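Local coordinates for baculoviral IAP repeat-containing protein 2 (Homo sapiens, PDB 3M1D), which probably regulates apoptosis and TNF-receptor signalling as an inhibitor-of-apoptosis protein recruited by TRAF2, here through its zinc-binding BIR1 domain, at residues Leu54-Trp59 against Lys70-Ser75. Sequence-based numbering, arbitrary orientation.
Sequences LMLDNW and KQLYPS
Leu54 and Leu56 meet Leu72 and the base of Tyr73 in a small apolar contact at the surface, where the edge strand 55-56 of the three-stranded antiparallel sheet faces the C-terminal end of helix 65-72. That it is van der Waals packing follows from the atoms involved: all three contacting residue pairs are carbon to carbon, and the two segments share no hydrogen bond. Its small size shows in the 167 Å² buried, counting both sides. Leu54 touches both Leu72 and Tyr73, as Leu72 touches both leucines of the other segment. The CG of Leu54 lies opposite the backbone N (chi1 174°), which carries the isobutyl fork toward the helix end. There both methyls pack on Leu72 CB, CD1 at 4.1 Å and CD2 at 4.2 Å, and Leu54 CD2 also reaches Tyr73 CB, at 4.2 Å. The Leu54 and Leu72 side chains cross at about a right angle, the methyls of the first lying against the root of the second.

Leu56, in the strand itself, also points toward the helix segment and meets Leu72 differently. The two chains reach for each other tip to tip, with Leu56 CD2 3.5 Å from Leu72 CD1, the shortest approach in the contact.

This is the sheet-to-helix packing of a BIR domain, built around a zinc ion held by Cys49, Cys52, His69 and Cys76. Helix 65-72 supplies the histidine, and Leu54 touches that residue while its side chain lies about 5 Å from the metal. Phe38 of strand 38-40 also touches both Leu54 and Leu56.

Tyr73 is the first residue to leave helical geometry, and its CA is 7.0 Å from that of Leu54. Its CB starts toward the strand segment, but the end of the side chain leads away from it; the Tyr73 side chain also touches Cys52.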
ATOM      1  N   LEU A  54      -4.916   7.617   1.441  1.00 21.63           N
ATOM      2  CA  LEU A  54      -4.610   7.741   0.011  1.00 23.15           C
ATOM      3  C   LEU A  54      -5.022   6.460  -0.724  1.00 21.74           C
ATOM      4  O   LEU A  54      -4.718   5.363  -0.265  1.00 20.92           O
ATOM      5  CB  LEU A  54      -3.119   8.009  -0.204  1.00 21.84           C
ATOM      6  CG  LEU A  54      -2.592   8.023  -1.637  1.00 20.92           C
ATOM      7  CD1 LEU A  54      -3.070   9.270  -2.381  1.00 23.85           C
ATOM      8  CD2 LEU A  54      -1.072   7.969  -1.597  1.00 19.11           C
ATOM      9  N   MET A  55      -5.704   6.609  -1.860  1.00 23.18           N
ATOM     10  CA  MET A  55      -6.214   5.470  -2.622  1.00 24.84           C
ATOM     11  C   MET A  55      -5.566   5.377  -3.997  1.00 23.58           C
ATOM     12  O   MET A  55      -5.522   6.358  -4.735  1.00 23.52           O
ATOM     13  CB  MET A  55      -7.737   5.557  -2.766  1.00 25.39           C
ATOM     14  CG  MET A  55      -8.473   5.410  -1.435  1.00 30.55           C
ATOM     15  SD  MET A  55     -10.262   5.501  -1.623  1.00 47.91           S
ATOM     16  CE  MET A  55     -10.595   3.816  -2.077  1.00 38.26           C
ATOM     17  N   LEU A  56      -5.085   4.180  -4.327  1.00 22.18           N
ATOM     18  CA  LEU A  56      -4.308   3.944  -5.541  1.00 26.09           C
ATOM     19  C   LEU A  56      -4.747   2.653  -6.226  1.00 24.10           C
ATOM     20  O   LEU A  56      -4.963   1.630  -5.572  1.00 22.02           O
ATOM     21  CB  LEU A  56      -2.821   3.860  -5.197  1.00 20.86           C
ATOM     22  CG  LEU A  56      -2.166   5.160  -4.725  1.00 25.93           C
ATOM     23  CD1 LEU A  56      -0.723   4.942  -4.295  1.00 19.06           C
ATOM     24  CD2 LEU A  56      -2.234   6.200  -5.816  1.00 24.27           C
ATOM     25  N   ASP A  57      -4.887   2.702  -7.541  1.00 25.90           N
ATOM     26  CA  ASP A  57      -5.211   1.500  -8.304  1.00 25.19           C
ATOM     27  C   ASP A  57      -4.497   1.523  -9.656  1.00 25.34           C
ATOM     28  O   ASP A  57      -3.612   2.349  -9.881  1.00 25.69           O
ATOM     29  CB  ASP A  57      -6.733   1.324  -8.463  1.00 21.41           C
ATOM     30  CG  ASP A  57      -7.356   2.345  -9.410  1.00 27.70           C
ATOM     31  OD1 ASP A  57      -6.641   3.226  -9.931  1.00 28.82           O
ATOM     32  OD2 ASP A  57      -8.577   2.262  -9.642  1.00 29.10           O
ATOM     33  N   ASN A  58      -4.893   0.620 -10.545  1.00 27.59           N
ATOM     34  CA  ASN A  58      -4.281   0.515 -11.861  1.00 27.06           C
ATOM     35  C   ASN A  58      -2.755   0.473 -11.755  1.00 29.31           C
ATOM     36  O   ASN A  58      -2.062   1.263 -12.392  1.00 24.91           O
ATOM     37  CB  ASN A  58      -4.720   1.686 -12.743  1.00 29.34           C
ATOM     38  CG  ASN A  58      -4.423   1.449 -14.218  1.00 31.49           C
ATOM     39  OD1 ASN A  58      -4.293   0.310 -14.657  1.00 36.25           O
ATOM     40  ND2 ASN A  58      -4.302   2.528 -14.981  1.00 30.72           N
ATOM     41  N   TRP A  59      -2.256  -0.443 -10.926  1.00 24.27           N
ATOM     42  CA  TRP A  59      -0.826  -0.629 -10.701  1.00 28.96           C
ATOM     43  C   TRP A  59      -0.131  -1.147 -11.960  1.00 31.88           C
ATOM     44  O   TRP A  59      -0.634  -2.059 -12.621  1.00 26.77           O
ATOM     45  CB  TRP A  59      -0.605  -1.595  -9.528  1.00 24.08           C
ATOM     46  CG  TRP A  59      -1.013  -0.981  -8.222  1.00 29.34           C
ATOM     47  CD1 TRP A  59      -2.217  -1.121  -7.585  1.00 27.01           C
ATOM     48  CD2 TRP A  59      -0.234  -0.086  -7.419  1.00 26.13           C
ATOM     49  NE1 TRP A  59      -2.225  -0.377  -6.423  1.00 22.84           N
ATOM     50  CE2 TRP A  59      -1.022   0.268  -6.302  1.00 26.71           C
ATOM     51  CE3 TRP A  59       1.056   0.444  -7.530  1.00 24.72           C
ATOM     52  CZ2 TRP A  59      -0.561   1.124  -5.309  1.00 20.75           C
ATOM     53  CZ3 TRP A  59       1.507   1.298  -6.544  1.00 23.23           C
ATOM     54  CH2 TRP A  59       0.707   1.624  -5.446  1.00 22.85           C
ATOM     55  N   LYS A  70       4.824   8.729  -1.244  1.00 26.33           N
ATOM     56  CA  LYS A  70       5.596   9.926  -0.894  1.00 30.62           C
ATOM     57  C   LYS A  70       5.251  11.112  -1.777  1.00 30.17           C
ATOM     58  O   LYS A  70       5.176  12.239  -1.299  1.00 28.21           O
ATOM     59  CB  LYS A  70       7.105   9.669  -1.046  1.00 31.77           C
ATOM     60  CG  LYS A  70       7.787   9.071   0.159  1.00 39.08           C
ATOM     61  CD  LYS A  70       9.092   8.369  -0.238  1.00 41.54           C
ATOM     62  CE  LYS A  70      10.039   9.282  -1.016  1.00 52.16           C
ATOM     63  NZ  LYS A  70      11.437   8.723  -1.109  1.00 48.95           N
ATOM     64  N   GLN A  71       5.089  10.845  -3.074  1.00 27.45           N
ATOM     65  CA  GLN A  71       4.851  11.871  -4.084  1.00 31.75           C
ATOM     66  C   GLN A  71       3.458  12.465  -4.000  1.00 30.51           C
ATOM     67  O   GLN A  71       3.276  13.671  -4.174  1.00 28.99           O
ATOM     68  CB  GLN A  71       5.027  11.289  -5.496  1.00 32.58           C
ATOM     69  CG  GLN A  71       6.457  11.292  -6.010  1.00 36.55           C
ATOM     70  CD  GLN A  71       6.676  10.363  -7.197  1.00 44.46           C
ATOM     71  OE1 GLN A  71       7.818  10.063  -7.544  1.00 52.16           O
ATOM     72  NE2 GLN A  71       5.587   9.901  -7.825  1.00 40.36           N
ATOM     73  N   LEU A  72       2.472  11.612  -3.764  1.00 27.11           N
ATOM     74  CA  LEU A  72       1.089  12.056  -3.839  1.00 30.25           C
ATOM     75  C   LEU A  72       0.614  12.656  -2.538  1.00 27.42           C
ATOM     76  O   LEU A  72      -0.092  13.670  -2.545  1.00 26.74           O
ATOM     77  CB  LEU A  72       0.167  10.912  -4.261  1.00 24.86           C
ATOM     78  CG  LEU A  72       0.428  10.411  -5.679  1.00 27.31           C
ATOM     79  CD1 LEU A  72      -0.109   8.989  -5.841  1.00 28.72           C
ATOM     80  CD2 LEU A  72      -0.204  11.345  -6.690  1.00 31.19           C
ATOM     81  N   TYR A  73       0.990  12.025  -1.428  1.00 24.66           N
ATOM     82  CA  TYR A  73       0.556  12.488  -0.113  1.00 23.93           C
ATOM     83  C   TYR A  73       1.682  12.494   0.921  1.00 25.37           C
ATOM     84  O   TYR A  73       1.712  11.658   1.825  1.00 25.18           O
ATOM     85  CB  TYR A  73      -0.642  11.676   0.391  1.00 22.47           C
ATOM     86  CG  TYR A  73      -1.564  12.526   1.231  1.00 26.56           C
ATOM     87  CD1 TYR A  73      -2.410  13.457   0.635  1.00 22.34           C
ATOM     88  CD2 TYR A  73      -1.550  12.441   2.616  1.00 23.04           C
ATOM     89  CE1 TYR A  73      -3.243  14.257   1.395  1.00 22.55           C
ATOM     90  CE2 TYR A  73      -2.375  13.240   3.386  1.00 24.79           C
ATOM     91  CZ  TYR A  73      -3.208  14.152   2.772  1.00 22.84           C
ATOM     92  OH  TYR A  73      -4.024  14.943   3.536  1.00 24.81           O
ATOM     93  N   PRO A  74       2.602  13.462   0.797  1.00 24.80           N
ATOM     94  CA  PRO A  74       3.804  13.568   1.633  1.00 27.32           C
ATOM     95  C   PRO A  74       3.496  13.813   3.111  1.00 28.24           C
ATOM     96  O   PRO A  74       4.361  13.550   3.951  1.00 29.32           O
ATOM     97  CB  PRO A  74       4.532  14.802   1.070  1.00 28.37           C
ATOM     98  CG  PRO A  74       3.774  15.239  -0.134  1.00 28.55           C
ATOM     99  CD  PRO A  74       2.423  14.630  -0.085  1.00 27.14           C
ATOM    100  N   SER A  75       2.299  14.308   3.433  1.00 26.47           N
ATOM    101  CA  SER A  75       1.993  14.694   4.816  1.00 26.80           C
ATOM    102  C   SER A  75       1.602  13.507   5.695  1.00 30.49           C
ATOM    103  O   SER A  75       1.448  13.646   6.909  1.00 28.99           O
ATOM    104  CB  SER A  75       0.925  15.787   4.867  1.00 31.71           C
ATOM    105  OG  SER A  75      -0.326  15.316   4.402  1.00 29.12           O
TER